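Local atomic coordinates of glutathione S-transferase 5 (Caenorhabditis elegans, PDB entry 1ZL9), a protein that conjugates reduced glutathione to a wide range of hydrophobic electrophiles, both foreign and endogenous, and may help detoxify reactive oxygen species during bacterial infection. Residues 4-9 against 17-22; 54-59 against 70-75; 63-68 against 96-101; 91-96 against 156-161. One frame throughout, in Å; residues are numbered along the deposited sequence.

Interaction 1 (4-9 against 17-22). With GSH (glutathione), chain C.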
# COMPACT_ATOMS: atom_id res chain seq x y z
N TYR A 4 7.15 20.46 -9.83
CA TYR A 4 7.37 19.11 -9.31
C TYR A 4 8.83 18.80 -9.12
O TYR A 4 9.63 19.07 -10.02
CB TYR A 4 6.81 18.08 -10.29
CG TYR A 4 5.33 18.08 -10.44
CD1 TYR A 4 4.51 17.59 -9.44
CD2 TYR A 4 4.74 18.58 -11.63
CE1 TYR A 4 3.13 17.53 -9.64
CE2 TYR A 4 3.38 18.56 -11.79
CZ TYR A 4 2.59 18.07 -10.80
OH TYR A 4 1.27 18.04 -10.97
N LYS A 5 9.15 18.23 -7.96
CA LYS A 5 10.53 17.82 -7.63
C LYS A 5 10.50 16.46 -6.95
O LYS A 5 9.84 16.28 -5.94
CB LYS A 5 11.21 18.85 -6.72
CG LYS A 5 12.68 18.50 -6.39
CD LYS A 5 13.28 19.58 -5.49
CE LYS A 5 14.70 19.30 -5.11
NZ LYS A 5 15.30 20.40 -4.19
N LEU A 6 11.18 15.48 -7.54
CA LEU A 6 11.16 14.14 -7.01
C LEU A 6 12.52 13.89 -6.38
O LEU A 6 13.53 14.06 -7.02
CB LEU A 6 10.93 13.11 -8.12
CG LEU A 6 10.92 11.64 -7.67
CD1 LEU A 6 9.60 11.30 -6.88
CD2 LEU A 6 11.03 10.68 -8.84
N THR A 7 12.54 13.49 -5.13
CA THR A 7 13.80 13.19 -4.46
C THR A 7 13.87 11.71 -4.19
O THR A 7 13.00 11.14 -3.53
CB THR A 7 13.86 13.94 -3.19
OG1 THR A 7 13.87 15.33 -3.48
CG2 THR A 7 15.10 13.64 -2.47
N TYR A 8 14.88 11.08 -4.79
CA TYR A 8 15.13 9.67 -4.55
C TYR A 8 16.63 9.42 -4.73
O TYR A 8 17.35 10.35 -5.00
CB TYR A 8 14.27 8.81 -5.51
CG TYR A 8 14.27 7.33 -5.24
CD1 TYR A 8 13.83 6.82 -4.05
CD2 TYR A 8 14.79 6.39 -6.20
CE1 TYR A 8 13.84 5.46 -3.81
CE2 TYR A 8 14.81 5.05 -5.93
CZ TYR A 8 14.34 4.57 -4.75
OH TYR A 8 14.35 3.20 -4.49
N PHE A 9 17.09 8.21 -4.46
CA PHE A 9 18.46 7.78 -4.75
C PHE A 9 18.76 7.71 -6.25
O PHE A 9 17.85 7.81 -7.11
CB PHE A 9 18.74 6.47 -4.05
CG PHE A 9 18.62 6.58 -2.57
CD1 PHE A 9 19.52 7.36 -1.86
CD2 PHE A 9 17.54 5.99 -1.90
CE1 PHE A 9 19.37 7.52 -0.46
CE2 PHE A 9 17.39 6.15 -0.53
CZ PHE A 9 18.29 6.89 0.19
N VAL A 17 8.88 4.58 -11.15
CA VAL A 17 7.56 4.65 -11.76
C VAL A 17 7.02 6.09 -11.91
O VAL A 17 6.37 6.44 -12.93
CB VAL A 17 6.55 3.71 -11.10
CG1 VAL A 17 6.20 4.12 -9.70
CG2 VAL A 17 5.26 3.61 -11.94
N SER A 18 7.30 6.92 -10.90
CA SER A 18 6.95 8.32 -10.93
C SER A 18 7.68 9.02 -12.04
O SER A 18 7.11 9.84 -12.75
CB SER A 18 7.19 8.93 -9.54
OG SER A 18 6.23 8.39 -8.65
N ARG A 19 8.96 8.72 -12.23
CA ARG A 19 9.70 9.32 -13.33
C ARG A 19 9.06 8.94 -14.68
O ARG A 19 9.01 9.74 -15.60
CB ARG A 19 11.15 8.82 -13.32
CG ARG A 19 11.93 9.07 -12.04
CD ARG A 19 13.41 8.93 -12.29
NE ARG A 19 14.22 9.10 -11.10
CZ ARG A 19 14.69 8.13 -10.36
NH1 ARG A 19 14.49 6.87 -10.68
NH2 ARG A 19 15.44 8.42 -9.31
N GLN A 20 8.57 7.72 -14.77
CA GLN A 20 7.97 7.23 -16.03
C GLN A 20 6.59 7.83 -16.28
O GLN A 20 6.21 8.09 -17.40
CB GLN A 20 7.95 5.72 -16.07
CG GLN A 20 9.40 5.15 -16.23
CD GLN A 20 9.46 3.67 -16.56
OE1 GLN A 20 8.49 3.10 -17.01
NE2 GLN A 20 10.65 3.08 -16.42
N ILE A 21 5.85 8.08 -15.20
CA ILE A 21 4.59 8.80 -15.32
C ILE A 21 4.84 10.19 -15.85
O ILE A 21 4.19 10.64 -16.79
CB ILE A 21 3.86 8.87 -13.95
CG1 ILE A 21 3.35 7.49 -13.56
CG2 ILE A 21 2.81 9.94 -13.92
CD1 ILE A 21 2.89 7.36 -12.08
N PHE A 22 5.80 10.87 -15.27
CA PHE A 22 6.17 12.17 -15.81
C PHE A 22 6.64 12.12 -17.27
O PHE A 22 6.26 13.01 -18.07
CB PHE A 22 7.29 12.83 -15.02
CG PHE A 22 6.90 13.36 -13.67
CD1 PHE A 22 5.83 14.24 -13.49
CD2 PHE A 22 7.67 13.03 -12.57
CE1 PHE A 22 5.52 14.73 -12.25
CE2 PHE A 22 7.40 13.56 -11.31
CZ PHE A 22 6.33 14.40 -11.13
N1 GSH C . 6.95 2.09 1.98
CA1 GSH C . 8.06 2.74 1.38
C1 GSH C . 7.75 3.33 0.06
O11 GSH C . 8.16 4.55 -0.31
O12 GSH C . 7.15 2.57 -0.79
CB1 GSH C . 9.48 2.45 1.76
CG1 GSH C . 10.48 3.61 1.60
CD1 GSH C . 11.89 3.09 1.81
OE1 GSH C . 12.03 1.85 2.35
N2 GSH C . 12.95 3.85 1.52
CA2 GSH C . 14.29 3.34 1.55
C2 GSH C . 15.11 4.34 2.31
O2 GSH C . 14.82 5.65 2.05
CB2 GSH C . 14.67 3.23 0.08
SG2 GSH C . 16.37 2.66 -0.05
N3 GSH C . 16.10 3.99 3.10
CA3 GSH C . 17.06 4.91 3.70
C3 GSH C . 16.74 5.15 5.16
O31 GSH C . 15.63 4.50 5.71
O32 GSH C . 17.43 5.96 5.92
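Arg19 reaches from helix 16-25 along strand 4-9 and touches three of its residues in turn. Its CB starts off to one side of the strand; with CG turned anti to the carbonyl carbon, the chain heads for the strand. Arg19 CG packs on Leu6 CD2 at 3.7 Å, the two side chains crossing at about a right angle. From CG to NE the chain is extended, which carries the guanidinium on to Tyr8 and Phe9. There NE forms a salt bridge with Asp31 and NH1 one with Glu16, while NH2 lies in the plane of the Tyr8 ring at its edge, 3.8 Å from Tyr8 CD2. The same Arg19 NH2 gives a weak, bent hydrogen bond to Phe9 O (3.3 Å, 127° at the hydrogen). Strand and helix are the first two elements of the beta-alpha-beta unit 4-9, 16-25, 30-34 that opens the thioredoxin-like domain, and they run nearly antiparallel, at 152°. At the other end Phe22 CE1 stands 3.8 Å from Tyr4 CG, over one face of the tyrosine ring and toward its rim, the two planes 53° apart. Beyond the arginine, Phe9 CE2 lies 3.7 Å from SG2 of the bound glutathione. Tyr8, inferred by similarity to bind glutathione, has its OH hydrogen-bonded to Ala14 N.

Interaction 2 (54-59 against 70-75)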
# COMPACT_ATOMS: atom_id res chain seq x y z
N PRO A 54 11.29 7.38 -1.71
CA PRO A 54 11.13 8.73 -2.29
C PRO A 54 10.18 9.68 -1.58
O PRO A 54 9.36 9.26 -0.75
CB PRO A 54 10.54 8.41 -3.68
CG PRO A 54 9.71 7.18 -3.42
CD PRO A 54 10.48 6.39 -2.44
N PHE A 55 10.32 10.96 -1.88
CA PHE A 55 9.25 11.91 -1.61
C PHE A 55 9.20 12.90 -2.74
O PHE A 55 10.18 13.10 -3.46
CB PHE A 55 9.34 12.57 -0.22
CG PHE A 55 10.48 13.52 -0.04
CD1 PHE A 55 10.37 14.84 -0.42
CD2 PHE A 55 11.67 13.08 0.48
CE1 PHE A 55 11.47 15.74 -0.23
CE2 PHE A 55 12.73 13.93 0.70
CZ PHE A 55 12.63 15.27 0.36
N LEU A 56 8.00 13.43 -2.96
CA LEU A 56 7.73 14.34 -4.04
C LEU A 56 7.38 15.68 -3.42
O LEU A 56 6.66 15.73 -2.43
CB LEU A 56 6.54 13.86 -4.85
CG LEU A 56 6.00 14.79 -5.91
CD1 LEU A 56 6.93 14.72 -7.11
CD2 LEU A 56 4.57 14.47 -6.34
N GLU A 57 7.91 16.73 -3.98
CA GLU A 57 7.47 18.10 -3.62
C GLU A 57 6.61 18.73 -4.72
O GLU A 57 6.98 18.70 -5.90
CB GLU A 57 8.69 18.94 -3.35
CG GLU A 57 9.31 18.71 -2.00
CD GLU A 57 10.72 19.36 -1.93
OE1 GLU A 57 11.74 18.78 -2.39
OE2 GLU A 57 10.80 20.48 -1.44
N VAL A 58 5.46 19.29 -4.33
CA VAL A 58 4.50 19.85 -5.28
C VAL A 58 4.34 21.30 -4.77
O VAL A 58 3.84 21.51 -3.65
CB VAL A 58 3.19 19.07 -5.28
CG1 VAL A 58 2.17 19.67 -6.27
CG2 VAL A 58 3.47 17.58 -5.67
N ASP A 59 4.90 22.24 -5.52
CA ASP A 59 5.06 23.61 -5.05
C ASP A 59 5.57 23.64 -3.62
O ASP A 59 5.01 24.32 -2.77
CB ASP A 59 3.74 24.36 -5.14
CG ASP A 59 3.42 24.75 -6.59
OD1 ASP A 59 4.37 24.85 -7.44
OD2 ASP A 59 2.25 24.91 -6.99
N ALA A 70 2.92 7.72 -6.85
CA ALA A 70 2.59 7.24 -8.19
C ALA A 70 1.09 7.41 -8.42
O ALA A 70 0.63 7.83 -9.50
CB ALA A 70 2.98 5.75 -8.30
N ARG A 71 0.30 7.11 -7.39
CA ARG A 71 -1.17 7.22 -7.50
C ARG A 71 -1.60 8.69 -7.67
O ARG A 71 -2.46 9.01 -8.49
CB ARG A 71 -1.89 6.56 -6.32
CG ARG A 71 -3.45 6.64 -6.41
CD ARG A 71 -4.20 5.85 -5.41
NE ARG A 71 -4.00 4.46 -5.75
CZ ARG A 71 -3.10 3.65 -5.23
NH1 ARG A 71 -2.36 3.97 -4.14
NH2 ARG A 71 -2.95 2.46 -5.77
N PHE A 72 -0.98 9.58 -6.93
CA PHE A 72 -1.32 10.98 -7.00
C PHE A 72 -1.01 11.50 -8.40
O PHE A 72 -1.87 12.11 -9.07
CB PHE A 72 -0.51 11.77 -5.97
CG PHE A 72 -0.56 13.26 -6.19
CD1 PHE A 72 -1.68 13.97 -5.85
CD2 PHE A 72 0.53 13.96 -6.71
CE1 PHE A 72 -1.74 15.36 -6.04
CE2 PHE A 72 0.43 15.33 -6.95
CZ PHE A 72 -0.67 16.02 -6.60
N LEU A 73 0.20 11.16 -8.87
CA LEU A 73 0.60 11.62 -10.19
C LEU A 73 -0.24 10.95 -11.29
O LEU A 73 -0.66 11.62 -12.25
CB LEU A 73 2.06 11.38 -10.44
CG LEU A 73 3.04 12.16 -9.55
CD1 LEU A 73 4.38 11.62 -9.85
CD2 LEU A 73 3.01 13.60 -9.78
N ALA A 74 -0.47 9.66 -11.18
CA ALA A 74 -1.26 8.95 -12.18
C ALA A 74 -2.68 9.55 -12.29
O ALA A 74 -3.21 9.68 -13.42
CB ALA A 74 -1.33 7.44 -11.92
N ARG A 75 -3.29 9.90 -11.16
CA ARG A 75 -4.62 10.49 -11.22
C ARG A 75 -4.62 11.86 -11.90
O ARG A 75 -5.56 12.15 -12.62
CB ARG A 75 -5.23 10.60 -9.86
CG ARG A 75 -5.67 9.25 -9.32
CD ARG A 75 -6.18 9.29 -7.86
NE ARG A 75 -7.30 10.18 -7.70
CZ ARG A 75 -7.97 10.38 -6.56
NH1 ARG A 75 -7.60 9.76 -5.43
NH2 ARG A 75 -9.02 11.22 -6.57
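The Phe72 ring is met obliquely by two aliphatic side chains of strand 55-58: Leu56 CD2 comes to 4.1 Å from Phe72 CD2, and Val58 CG2 to 4.0 Å from Phe72 CE2. Trp85 of the second subunit meets the same ring edge-to-face, so this phenylalanine is shared between the core of its own domain and the dimer interface. The contact belongs to the thioredoxin-like domain of the glutathione transferase fold, where helix 66-76 packs on the four-stranded mixed sheet; strand and helix segments run at 41° to each other, their axes 10.7 Å apart. Alternation along the strand turns Leu56 and Val58 toward the helix. Phe72 has its CG anti to the backbone N (chi1 167°), and the ring reaches across to them. Leu56 and Phe72 cross at about a right angle, Val58 and Phe72 more obliquely. The next residue, Leu73, leaves the helix to one side and brings only its end to the strand; it also touches Tyr4 of the adjacent strand and Phe22 of helix 16-25, filling the layer between the two helices and the sheet. Leu56 CD2 thus meets both Phe72 and Leu73; Leu73 CD2 ends 3.9 Å from it.

Interaction 3 (63-68 against 96-101). With GSH (glutathione), chain C; GSH (glutathione), chain D.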
# COMPACT_ATOMS: atom_id res chain seq x y z
N LEU A 63 5.19 14.99 -0.22
CA LEU A 63 4.37 13.78 -0.24
C LEU A 63 5.31 12.59 -0.29
O LEU A 63 6.05 12.44 -1.23
CB LEU A 63 3.46 13.78 -1.46
CG LEU A 63 2.63 12.49 -1.66
CD1 LEU A 63 1.67 12.29 -0.53
CD2 LEU A 63 1.97 12.53 -2.99
N ALA A 64 5.23 11.73 0.71
CA ALA A 64 6.01 10.51 0.80
C ALA A 64 5.22 9.30 0.36
O ALA A 64 3.99 9.38 0.16
CB ALA A 64 6.35 10.34 2.24
N GLN A 65 5.93 8.18 0.31
CA GLN A 65 5.43 6.82 -0.00
C GLN A 65 5.26 6.56 -1.51
O GLN A 65 4.43 7.18 -2.16
CB GLN A 65 4.17 6.49 0.78
CG GLN A 65 4.52 6.18 2.28
CD GLN A 65 5.04 4.78 2.54
OE1 GLN A 65 5.49 4.46 3.67
NE2 GLN A 65 4.98 3.95 1.55
N SER A 66 6.10 5.67 -2.04
CA SER A 66 6.20 5.44 -3.47
C SER A 66 4.88 5.24 -4.18
O SER A 66 4.71 5.86 -5.24
CB SER A 66 7.15 4.25 -3.76
OG SER A 66 6.68 3.04 -3.26
N HIS A 67 3.97 4.43 -3.59
CA HIS A 67 2.67 4.15 -4.18
C HIS A 67 1.76 5.39 -4.07
O HIS A 67 1.00 5.64 -4.99
CB HIS A 67 1.94 2.93 -3.60
CG HIS A 67 2.50 1.60 -4.02
ND1 HIS A 67 2.14 0.96 -5.15
CD2 HIS A 67 3.22 0.69 -3.34
CE1 HIS A 67 2.79 -0.18 -5.28
NE2 HIS A 67 3.47 -0.37 -4.19
N ALA A 68 1.86 6.13 -2.94
CA ALA A 68 1.02 7.32 -2.80
C ALA A 68 1.39 8.37 -3.82
O ALA A 68 0.53 9.00 -4.38
CB ALA A 68 1.02 7.88 -1.36
N GLN A 96 -0.88 -5.98 -4.22
CA GLN A 96 -0.37 -7.34 -4.27
C GLN A 96 1.12 -7.32 -4.67
O GLN A 96 1.89 -8.14 -4.28
CB GLN A 96 -1.17 -8.21 -5.25
CG GLN A 96 -0.85 -9.68 -5.21
CD GLN A 96 -1.14 -10.36 -3.92
OE1 GLN A 96 -0.49 -11.37 -3.60
NE2 GLN A 96 -2.10 -9.87 -3.20
N TYR A 97 1.49 -6.39 -5.55
CA TYR A 97 2.88 -6.17 -5.92
C TYR A 97 3.77 -5.78 -4.71
O TYR A 97 4.90 -6.24 -4.57
CB TYR A 97 2.92 -5.08 -7.01
CG TYR A 97 4.30 -4.70 -7.45
CD1 TYR A 97 5.21 -5.67 -7.86
CD2 TYR A 97 4.68 -3.38 -7.59
CE1 TYR A 97 6.47 -5.36 -8.25
CE2 TYR A 97 6.02 -3.04 -8.07
CZ TYR A 97 6.88 -4.07 -8.39
OH TYR A 97 8.19 -3.87 -8.85
N LYS A 98 3.27 -4.93 -3.84
CA LYS A 98 3.94 -4.69 -2.56
C LYS A 98 4.13 -5.94 -1.74
O LYS A 98 5.18 -6.09 -1.13
CB LYS A 98 3.14 -3.74 -1.67
CG LYS A 98 3.57 -2.39 -1.56
CD LYS A 98 2.95 -1.73 -0.28
CE LYS A 98 2.81 -0.20 -0.43
NZ LYS A 98 4.09 0.51 -0.32
N ASP A 99 3.11 -6.80 -1.63
CA ASP A 99 3.23 -8.08 -0.91
C ASP A 99 4.32 -8.98 -1.55
O ASP A 99 5.11 -9.56 -0.86
CB ASP A 99 1.90 -8.82 -0.88
CG ASP A 99 0.85 -8.13 -0.02
OD1 ASP A 99 1.21 -7.22 0.76
OD2 ASP A 99 -0.37 -8.49 -0.04
N TYR A 100 4.36 -9.07 -2.88
CA TYR A 100 5.38 -9.82 -3.57
C TYR A 100 6.73 -9.23 -3.22
O TYR A 100 7.67 -9.96 -2.90
CB TYR A 100 5.16 -9.72 -5.09
CG TYR A 100 6.38 -9.90 -5.96
CD1 TYR A 100 7.00 -11.13 -6.06
CD2 TYR A 100 6.89 -8.85 -6.72
CE1 TYR A 100 8.17 -11.28 -6.89
CE2 TYR A 100 8.00 -9.00 -7.54
CZ TYR A 100 8.62 -10.22 -7.64
OH TYR A 100 9.71 -10.40 -8.47
N SER A 101 6.84 -7.92 -3.32
CA SER A 101 8.12 -7.27 -3.08
C SER A 101 8.59 -7.53 -1.64
O SER A 101 9.81 -7.67 -1.41
CB SER A 101 8.08 -5.76 -3.35
OG SER A 101 7.54 -5.56 -4.63
N1 GSH C . 6.95 2.09 1.98
CA1 GSH C . 8.06 2.74 1.38
C1 GSH C . 7.75 3.33 0.06
O11 GSH C . 8.16 4.55 -0.31
O12 GSH C . 7.15 2.57 -0.79
CB1 GSH C . 9.48 2.45 1.76
CG1 GSH C . 10.48 3.61 1.60
CD1 GSH C . 11.89 3.09 1.81
OE1 GSH C . 12.03 1.85 2.35
N2 GSH C . 12.95 3.85 1.52
CA2 GSH C . 14.29 3.34 1.55
C2 GSH C . 15.11 4.34 2.31
O2 GSH C . 14.82 5.65 2.05
CB2 GSH C . 14.67 3.23 0.08
SG2 GSH C . 16.37 2.66 -0.05
N3 GSH C . 16.10 3.99 3.10
CA3 GSH C . 17.06 4.91 3.70
C3 GSH C . 16.74 5.15 5.16
O31 GSH C . 15.63 4.50 5.71
O32 GSH C . 17.43 5.96 5.92
N1 GSH D . -2.06 -7.22 1.51
CA1 GSH D . -3.14 -7.99 2.02
C1 GSH D . -4.32 -7.16 2.35
O11 GSH D . -5.67 -7.41 2.16
O12 GSH D . -4.10 -6.00 2.95
CB1 GSH D . -2.87 -9.08 2.97
CG1 GSH D . -4.01 -10.10 2.89
CD1 GSH D . -3.82 -11.23 3.90
OE1 GSH D . -2.60 -11.38 4.45
N2 GSH D . -4.83 -12.02 4.22
CA2 GSH D . -4.74 -13.09 5.22
C2 GSH D . -5.28 -14.38 4.72
O2 GSH D . -6.44 -14.37 4.00
CB2 GSH D . -5.57 -12.64 6.41
SG2 GSH D . -5.47 -13.89 7.70
N3 GSH D . -4.68 -15.52 5.00
CA3 GSH D . -5.25 -16.81 4.69
C3 GSH D . -4.58 -17.51 3.55
O31 GSH D . -3.51 -16.90 2.87
O32 GSH D . -5.00 -18.67 3.13
O HOH W 1 3.83 3.32 -0.94
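Carboxylate oxygen O12 of glutathione (chain C) accepts a 2.6 Å hydrogen bond from Ser66 OG and a weak one, 3.4 Å long, from water 1. The second oxygen, O11, takes a nearly straight bond from Ser66 N (2.9 Å, 164°). Ser66 thus holds both oxygens, one by its backbone and one by its hydroxyl, which chi1 of 64° places between the backbone N and the carbonyl carbon, on the ligand side. Both amides, Ser66 N and His67 N, belong to the first turn of helix 66-76, whose dipole would be expected to favour the anion. Water 1 carries the grip across to helix 84-112: it accepts from His67 N and from Lys98 NZ, each at 2.9 Å. Lys98 NZ itself stays 3.7 Å from O12, so its positive charge probably acts mainly through the water and at a distance. The lysine tail runs close to the imidazole of His67, and its exact placing there is doubtful. Tyr97 CD2 stands at an edge of that ring. This is the gamma-glutamyl end of the glutathione site, assembled from both domains. The second subunit completes it through its Asp99; in return, Asp99 of this chain accepts a 2.6 Å hydrogen bond from N1 of glutathione (chain D), on its OD2. The contact therefore sits where strand 61-64 turns into helix 66-76, beside the long helix 84-112 and against its counterpart in the second subunit.

Interaction 4 (91-96 against 156-161)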
# COMPACT_ATOMS: atom_id res chain seq x y z
N ASN A 91 -5.17 -0.32 -7.89
CA ASN A 91 -4.79 -0.28 -6.51
C ASN A 91 -4.61 -1.71 -5.95
O ASN A 91 -3.67 -1.98 -5.23
CB ASN A 91 -5.82 0.51 -5.72
CG ASN A 91 -5.36 0.90 -4.31
OD1 ASN A 91 -4.33 0.47 -3.80
ND2 ASN A 91 -6.10 1.82 -3.73
N SER A 92 -5.53 -2.62 -6.29
CA SER A 92 -5.50 -3.96 -5.75
C SER A 92 -4.20 -4.67 -6.26
O SER A 92 -3.47 -5.27 -5.52
CB SER A 92 -6.78 -4.68 -6.24
OG SER A 92 -6.83 -6.00 -5.74
N LEU A 93 -3.92 -4.56 -7.54
CA LEU A 93 -2.72 -5.24 -8.09
C LEU A 93 -1.44 -4.63 -7.57
O LEU A 93 -0.44 -5.33 -7.38
CB LEU A 93 -2.72 -5.10 -9.59
CG LEU A 93 -2.26 -6.25 -10.49
CD1 LEU A 93 -1.77 -5.82 -11.89
CD2 LEU A 93 -1.54 -7.42 -9.90
N ALA A 94 -1.45 -3.32 -7.39
CA ALA A 94 -0.24 -2.60 -6.95
C ALA A 94 0.04 -3.02 -5.50
O ALA A 94 1.19 -3.20 -5.09
CB ALA A 94 -0.46 -1.07 -7.06
N ASP A 95 -1.00 -3.20 -4.72
CA ASP A 95 -0.84 -3.69 -3.34
C ASP A 95 -0.41 -5.14 -3.29
O ASP A 95 0.36 -5.52 -2.40
CB ASP A 95 -2.12 -3.49 -2.55
CG ASP A 95 -2.26 -2.03 -2.07
OD1 ASP A 95 -1.47 -1.15 -2.53
OD2 ASP A 95 -3.10 -1.69 -1.19
N GLN A 96 -0.88 -5.98 -4.22
CA GLN A 96 -0.37 -7.34 -4.27
C GLN A 96 1.12 -7.32 -4.67
O GLN A 96 1.89 -8.14 -4.28
CB GLN A 96 -1.17 -8.21 -5.25
CG GLN A 96 -0.85 -9.68 -5.21
CD GLN A 96 -1.14 -10.36 -3.92
OE1 GLN A 96 -0.49 -11.37 -3.60
NE2 GLN A 96 -2.10 -9.87 -3.20
N THR A 156 -1.99 1.98 -17.62
CA THR A 156 -2.03 2.55 -16.28
C THR A 156 -0.62 2.46 -15.68
O THR A 156 0.27 1.77 -16.20
CB THR A 156 -3.01 1.85 -15.36
OG1 THR A 156 -2.69 0.47 -15.22
CG2 THR A 156 -4.40 1.91 -15.89
N TRP A 157 -0.42 3.15 -14.56
CA TRP A 157 0.91 3.17 -13.93
C TRP A 157 1.39 1.79 -13.45
O TRP A 157 2.59 1.55 -13.36
CB TRP A 157 0.95 4.21 -12.82
CG TRP A 157 0.20 3.93 -11.57
CD1 TRP A 157 -1.03 4.33 -11.25
CD2 TRP A 157 0.73 3.26 -10.40
NE1 TRP A 157 -1.36 3.90 -9.97
CE2 TRP A 157 -0.29 3.25 -9.43
CE3 TRP A 157 1.95 2.66 -10.09
CZ2 TRP A 157 -0.09 2.75 -8.13
CZ3 TRP A 157 2.12 2.12 -8.86
CH2 TRP A 157 1.11 2.19 -7.86
N ILE A 158 0.47 0.87 -13.18
CA ILE A 158 0.91 -0.45 -12.75
C ILE A 158 1.53 -1.18 -13.93
O ILE A 158 2.44 -1.96 -13.72
CB ILE A 158 -0.22 -1.25 -11.99
CG1 ILE A 158 0.37 -2.49 -11.28
CG2 ILE A 158 -1.38 -1.68 -12.94
CD1 ILE A 158 1.37 -2.23 -10.18
N ASP A 159 1.09 -0.88 -15.16
CA ASP A 159 1.79 -1.39 -16.36
C ASP A 159 3.27 -0.92 -16.36
O ASP A 159 4.17 -1.68 -16.69
CB ASP A 159 1.16 -0.89 -17.61
CG ASP A 159 -0.20 -1.51 -17.89
OD1 ASP A 159 -0.35 -2.77 -17.91
OD2 ASP A 159 -1.13 -0.74 -18.18
N LEU A 160 3.47 0.36 -16.07
CA LEU A 160 4.81 0.91 -16.06
C LEU A 160 5.68 0.22 -15.03
O LEU A 160 6.84 -0.13 -15.32
CB LEU A 160 4.82 2.45 -15.79
CG LEU A 160 4.15 3.25 -16.91
CD1 LEU A 160 3.91 4.68 -16.49
CD2 LEU A 160 4.89 3.32 -18.20
N ALA A 161 5.14 0.06 -13.83
CA ALA A 161 5.90 -0.54 -12.73
C ALA A 161 6.21 -2.01 -13.02
O ALA A 161 7.37 -2.47 -12.87
CB ALA A 161 5.21 -0.36 -11.34
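Trp157 CH2 reaches 3.7 Å from Ala94 CB, just after Thr156, the N-cap residue of helix 157-171, whose N donates to Asp159 OD2 at 2.9 Å and ties the first turn together; Asp159 OD1 in turn accepts from Leu150 N. The CB of Trp157 leaves to one side, but chi1 of 72° sets CG between the backbone N and the carbonyl carbon, swinging the indole back to the alanine. The methyl approaches the ring obliquely, and the indole NE1 is satisfied by Asn80. Ile158 turns its CB toward helix 84-112. With CG1 anti to the backbone N (chi1 -167°), its CD1 lies 3.6 Å from Ala94 CA and touches the methyl as well, while Ile158 CG1 meets Leu93 CD1 at 4.0 Å, these two side chains crossing at about a right angle. The small Ala94 lets the isoleucine come right down to the backbone, and the CA atoms of Ala94 and Ile158 are 6.3 Å apart. Such near-parallel packing, at 24° between the segments, belongs to the all-helical C-terminal domain of glutathione transferases, and Trp157 extends it to Ala70 and Ala74 of helix 66-76.

Interactions 1 and 2 lie in the thioredoxin-like domain and share its sheet, since strands 4-9 and 55-58 are neighbours; both are buried, but interaction 1 adds a charged arginine to its apolar packing, whereas interaction 2 is wholly apolar. Interaction 4 is equally buried and apolar, now between helices of the C-terminal domain. Interaction 3 differs: partly buried, it joins the two domains, and its chemistry is polar, running through glutathione and a water. It uses helix 66-76 with interaction 2 and helix 84-112 with interaction 4. Trp157 lies against both His67 and Ala70, joining the domains, while interactions 2, 3 and 4 all touch the second subunit.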